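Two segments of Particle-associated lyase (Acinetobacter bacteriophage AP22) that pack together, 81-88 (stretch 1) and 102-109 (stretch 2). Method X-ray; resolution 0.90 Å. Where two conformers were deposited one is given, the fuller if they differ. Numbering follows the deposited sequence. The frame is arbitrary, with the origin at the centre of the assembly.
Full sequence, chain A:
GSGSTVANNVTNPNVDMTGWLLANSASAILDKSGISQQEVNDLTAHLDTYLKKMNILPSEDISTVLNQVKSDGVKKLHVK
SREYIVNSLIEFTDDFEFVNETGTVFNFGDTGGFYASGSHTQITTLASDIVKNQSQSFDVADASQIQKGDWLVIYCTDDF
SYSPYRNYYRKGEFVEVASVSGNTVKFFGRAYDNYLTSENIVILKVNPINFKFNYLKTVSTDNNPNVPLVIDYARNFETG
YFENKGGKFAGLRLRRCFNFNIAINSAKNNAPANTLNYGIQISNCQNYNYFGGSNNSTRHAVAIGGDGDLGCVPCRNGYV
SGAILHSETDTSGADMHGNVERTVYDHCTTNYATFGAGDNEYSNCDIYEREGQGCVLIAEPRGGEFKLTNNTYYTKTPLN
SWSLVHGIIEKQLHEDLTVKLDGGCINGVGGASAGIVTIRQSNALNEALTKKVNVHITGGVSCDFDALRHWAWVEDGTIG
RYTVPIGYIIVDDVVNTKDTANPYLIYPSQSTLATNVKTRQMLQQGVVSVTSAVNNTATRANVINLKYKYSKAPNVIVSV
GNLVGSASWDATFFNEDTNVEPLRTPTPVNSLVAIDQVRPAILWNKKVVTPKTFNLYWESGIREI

Stretch 1 81-88: SREYIVNS
Stretch 2, residues 102-109: TGTVFNFG

How does the contact begin? Ser-81, chi1 t, donates from OG to Thr-102 O at 2.7 Å. Gly-103 (phi/psi 86/-2) suits the turn beside it: a CB there would clash with that OG and jam against the carbonyl O of Thr-102, which alone calls for glycine. Arg-82, extended at -154/167, points its CB away but gives its O to Val-105 N at 3.0 Å.

What sets direction and register? Strand 83-85 runs parallel to the strand that begins at Val-105, axes 32° apart, pairing Glu-83 with Val-105, Tyr-84 with Phe-106 and Ile-85 with Asn-107, CA atoms 4.5 to 5.0 Å apart. Glu-83 (chi1 t, chi2 t) shares a face with Val-105, Ile-85 and Asn-107; its OE2 accepts from Asn-107 ND2 at 2.9 Å, nearly straight. Val-105 and Asn-107 are chi1 t.

What does Tyr-84 add? At -114/133 it bonds both ways: its N to Val-105 O and its O to Asn-107 N, each 2.8 Å. On the other face, Tyr-84 and Phe-106, both chi1 m, are buried, where ring surfaces suit, with CD2 of Tyr-84 4.1 Å from CE1 of Phe-106. Ile-85 (-71/130) follows.

What closes the far end? Val-86 N continues the ladder to Asn-107 O, 2.9 Å. Buried Val-86, chi1 t, apolar as its place demands, sets CG2 3.8 Å from Phe-106 CD1 and CB 3.8 Å from Phe-108 CD1. Beyond it, water 1 links Asn-107 O to Asn-87 ND2, the latter bond weak, both at 2.9 Å.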

ATOM      1  N   SER A  81       0.648  38.307  16.017  1.00  5.93           N
ATOM      2  CA  SER A  81       0.832  37.302  17.061  1.00  5.89           C
ATOM      3  C   SER A  81       0.607  37.890  18.468  1.00  6.10           C
ATOM      4  O   SER A  81       1.429  38.644  18.990  1.00  7.07           O
ATOM      5  CB  SER A  81       2.261  36.793  16.978  1.00  6.65           C
ATOM      6  OG  SER A  81       2.504  35.786  17.913  1.00  7.39           O
ATOM      7  N   ARG A  82      -0.509  37.482  19.064  1.00  6.16           N
ATOM      8  CA  ARG A  82      -0.896  37.725  20.441  1.00  5.83           C
ATOM      9  C   ARG A  82      -1.847  36.585  20.821  1.00  5.60           C
ATOM     10  O   ARG A  82      -2.381  35.917  19.939  1.00  6.02           O
ATOM     11  CB  ARG A  82      -1.668  39.070  20.674  1.00  6.34           C
ATOM     12  CG  ARG A  82      -1.013  40.334  20.179  1.00  6.71           C
ATOM     13  CD  ARG A  82      -1.882  41.529  20.565  1.00  6.43           C
ATOM     14  NE  ARG A  82      -1.418  42.837  20.153  1.00  6.82           N
ATOM     15  CZ  ARG A  82      -1.708  43.416  18.993  1.00  6.62           C
ATOM     16  NH1 ARG A  82      -2.424  42.800  18.055  1.00  7.40           N
ATOM     17  NH2 ARG A  82      -1.286  44.647  18.764  1.00  7.62           N
ATOM     18  N   GLU A  83      -2.114  36.443  22.113  1.00  5.80           N
ATOM     19  CA  GLU A  83      -3.228  35.625  22.578  1.00  6.08           C
ATOM     20  C   GLU A  83      -4.451  36.536  22.734  1.00  6.02           C
ATOM     21  O   GLU A  83      -4.363  37.529  23.499  1.00  6.73           O
ATOM     22  CB  GLU A  83      -2.921  34.889  23.856  1.00  6.70           C
ATOM     23  CG  GLU A  83      -4.055  33.992  24.287  1.00  7.59           C
ATOM     24  CD  GLU A  83      -3.745  33.102  25.450  1.00  9.64           C
ATOM     25  OE1 GLU A  83      -2.719  32.391  25.377  1.00 17.94           O
ATOM     26  OE2 GLU A  83      -4.536  33.034  26.438  1.00 10.83           O
ATOM     27  N   TYR A  84      -5.530  36.218  22.064  1.00  5.38           N
ATOM     28  CA  TYR A  84      -6.754  37.023  22.070  1.00  5.59           C
ATOM     29  C   TYR A  84      -7.878  36.263  22.740  1.00  5.71           C
ATOM     30  O   TYR A  84      -8.174  35.110  22.370  1.00  7.00           O
ATOM     31  CB  TYR A  84      -7.187  37.329  20.651  1.00  5.94           C
ATOM     32  CG  TYR A  84      -6.185  38.082  19.820  1.00  5.62           C
ATOM     33  CD1 TYR A  84      -6.092  39.458  19.877  1.00  5.54           C
ATOM     34  CD2 TYR A  84      -5.315  37.422  18.958  1.00  5.85           C
ATOM     35  CE1 TYR A  84      -5.184  40.160  19.109  1.00  5.84           C
ATOM     36  CE2 TYR A  84      -4.400  38.104  18.193  1.00  5.88           C
ATOM     37  CZ  TYR A  84      -4.330  39.471  18.248  1.00  5.54           C
ATOM     38  OH  TYR A  84      -3.450  40.197  17.496  1.00  6.37           O
ATOM     39  N   ILE A  85      -8.602  36.932  23.641  1.00  5.48           N
ATOM     40  CA  ILE A  85      -9.837  36.408  24.205  1.00  5.73           C
ATOM     41  C   ILE A  85     -10.938  36.432  23.141  1.00  5.21           C
ATOM     42  O   ILE A  85     -11.171  37.468  22.509  1.00  5.83           O
ATOM     43  CB  ILE A  85     -10.239  37.246  25.418  1.00  6.05           C
ATOM     44  CG1 ILE A  85      -9.215  37.099  26.528  1.00  7.71           C
ATOM     45  CG2 ILE A  85     -11.638  36.907  25.879  1.00  6.75           C
ATOM     46  CD1 ILE A  85      -9.391  38.082  27.683  1.00 10.01           C
ATOM     47  N   VAL A  86     -11.632  35.293  22.965  1.00  5.21           N
ATOM     48  CA  VAL A  86     -12.768  35.184  22.072  1.00  5.38           C
ATOM     49  C   VAL A  86     -13.858  34.397  22.819  1.00  5.43           C
ATOM     50  O   VAL A  86     -13.903  33.172  22.777  1.00  6.06           O
ATOM     51  CB  VAL A  86     -12.443  34.501  20.734  1.00  5.65           C
ATOM     52  CG1 VAL A  86     -13.663  34.474  19.843  1.00  6.34           C
ATOM     53  CG2 VAL A  86     -11.258  35.170  20.046  1.00  6.38           C
ATOM     54  N   ASN A  87     -14.748  35.117  23.537  1.00  5.62           N
ATOM     55  CA  ASN A  87     -15.738  34.434  24.342  1.00  5.99           C
ATOM     56  C   ASN A  87     -16.972  33.974  23.584  1.00  5.86           C
ATOM     57  O   ASN A  87     -17.734  33.160  24.107  1.00  7.08           O
ATOM     58  CB  ASN A  87     -16.120  35.303  25.549  1.00  7.97           C
ATOM     59  CG  ASN A  87     -14.988  35.360  26.582  1.00 12.24           C
ATOM     60  OD1 ASN A  87     -14.906  36.409  27.234  1.00 18.11           O
ATOM     61  ND2 ASN A  87     -14.292  34.288  26.742  1.00 14.90           N
ATOM     62  N   SER A  88     -17.200  34.479  22.376  1.00  5.91           N
ATOM     63  CA  SER A  88     -18.339  34.091  21.578  1.00  5.87           C
ATOM     64  C   SER A  88     -18.013  32.938  20.620  1.00  5.64           C
ATOM     65  O   SER A  88     -16.863  32.703  20.238  1.00  5.98           O
ATOM     66  CB  SER A  88     -18.824  35.280  20.762  1.00  6.67           C
ATOM     67  OG  SER A  88     -19.312  36.326  21.554  1.00  8.18           O
ATOM     68  N   THR A 102       2.611  33.068  13.547  1.00  6.00           N
ATOM     69  CA  THR A 102       2.828  32.034  14.546  1.00  6.19           C
ATOM     70  C   THR A 102       2.694  32.646  15.937  1.00  6.30           C
ATOM     71  O   THR A 102       3.171  33.771  16.175  1.00  6.58           O
ATOM     72  CB  THR A 102       4.216  31.415  14.339  1.00  6.43           C
ATOM     73  OG1 THR A 102       4.203  30.791  13.040  1.00  7.64           O
ATOM     74  CG2 THR A 102       4.545  30.370  15.406  1.00  8.04           C
ATOM     75  N   GLY A 103       2.084  31.913  16.836  1.00  6.49           N
ATOM     76  CA  GLY A 103       1.824  32.399  18.180  1.00  7.01           C
ATOM     77  C   GLY A 103       0.533  33.192  18.331  1.00  6.39           C
ATOM     78  O   GLY A 103       0.165  33.569  19.444  1.00  7.81           O
ATOM     79  N   THR A 104      -0.174  33.394  17.236  1.00  6.26           N
ATOM     80  CA  THR A 104      -1.550  33.887  17.330  1.00  6.04           C
ATOM     81  C   THR A 104      -2.390  32.782  17.981  1.00  5.57           C
ATOM     82  O   THR A 104      -2.464  31.672  17.424  1.00  6.61           O
ATOM     83  CB  THR A 104      -2.120  34.204  15.934  1.00  6.04           C
ATOM     84  OG1 THR A 104      -1.342  35.232  15.327  1.00  6.42           O
ATOM     85  CG2 THR A 104      -3.537  34.656  16.029  1.00  6.49           C
ATOM     86  N   VAL A 105      -3.019  33.083  19.104  1.00  5.34           N
ATOM     87  CA  VAL A 105      -3.810  32.088  19.816  1.00  5.50           C
ATOM     88  C   VAL A 105      -5.177  32.715  20.091  1.00  5.40           C
ATOM     89  O   VAL A 105      -5.238  33.848  20.618  1.00  6.76           O
ATOM     90  CB  VAL A 105      -3.139  31.627  21.118  1.00  6.50           C
ATOM     91  CG1 VAL A 105      -4.024  30.701  21.905  1.00  7.66           C
ATOM     92  CG2 VAL A 105      -1.817  30.952  20.782  1.00  7.50           C
ATOM     93  N   PHE A 106      -6.247  31.990  19.806  1.00  5.12           N
ATOM     94  CA  PHE A 106      -7.592  32.415  20.182  1.00  5.17           C
ATOM     95  C   PHE A 106      -8.005  31.614  21.427  1.00  5.28           C
ATOM     96  O   PHE A 106      -8.077  30.400  21.379  1.00  5.78           O
ATOM     97  CB  PHE A 106      -8.597  32.230  19.037  1.00  5.55           C
ATOM     98  CG  PHE A 106      -8.184  33.027  17.818  1.00  5.45           C
ATOM     99  CD1 PHE A 106      -8.247  34.406  17.811  1.00  6.51           C
ATOM    100  CD2 PHE A 106      -7.724  32.407  16.675  1.00  7.60           C
ATOM    101  CE1 PHE A 106      -7.839  35.131  16.703  1.00  6.73           C
ATOM    102  CE2 PHE A 106      -7.314  33.144  15.585  1.00  8.71           C
ATOM    103  CZ  PHE A 106      -7.384  34.515  15.590  1.00  6.68           C
ATOM    104  N   ASN A 107      -8.204  32.337  22.534  0.65  5.36           N
ATOM    105  CA  ASN A 107      -8.572  31.710  23.800  0.65  5.42           C
ATOM    106  C   ASN A 107     -10.087  31.829  23.969  0.65  5.13           C
ATOM    107  O   ASN A 107     -10.596  32.927  24.270  0.65  5.65           O
ATOM    108  CB  ASN A 107      -7.795  32.335  24.975  0.65  6.09           C
ATOM    109  CG  ASN A 107      -7.971  31.487  26.219  0.65  6.54           C
ATOM    110  OD1 ASN A 107      -8.996  30.856  26.424  0.65  6.70           O
ATOM    111  ND2 ASN A 107      -6.939  31.513  27.035  0.65  9.18           N
ATOM    112  N   PHE A 108     -10.754  30.735  23.730  1.00  5.36           N
ATOM    113  CA  PHE A 108     -12.203  30.595  23.782  1.00  5.38           C
ATOM    114  C   PHE A 108     -12.728  30.379  25.200  1.00  5.65           C
ATOM    115  O   PHE A 108     -13.957  30.394  25.401  1.00  6.22           O
ATOM    116  CB  PHE A 108     -12.616  29.394  22.930  1.00  5.67           C
ATOM    117  CG  PHE A 108     -12.318  29.527  21.450  1.00  5.40           C
ATOM    118  CD1 PHE A 108     -12.620  30.687  20.749  1.00  5.88           C
ATOM    119  CD2 PHE A 108     -11.759  28.464  20.751  1.00  5.73           C
ATOM    120  CE1 PHE A 108     -12.369  30.776  19.386  1.00  5.80           C
ATOM    121  CE2 PHE A 108     -11.540  28.544  19.403  1.00  6.08           C
ATOM    122  CZ  PHE A 108     -11.815  29.703  18.710  1.00  5.93           C
ATOM    123  N   GLY A 109     -11.854  30.159  26.171  1.00  6.03           N
ATOM    124  CA  GLY A 109     -12.360  29.989  27.519  1.00  6.54           C
ATOM    125  C   GLY A 109     -13.395  28.896  27.579  1.00  6.09           C
ATOM    126  O   GLY A 109     -13.232  27.811  27.021  1.00  6.26           O
TER
HETATM  127  O   HOH W   1     -11.589  33.349  26.949  0.59  6.82           O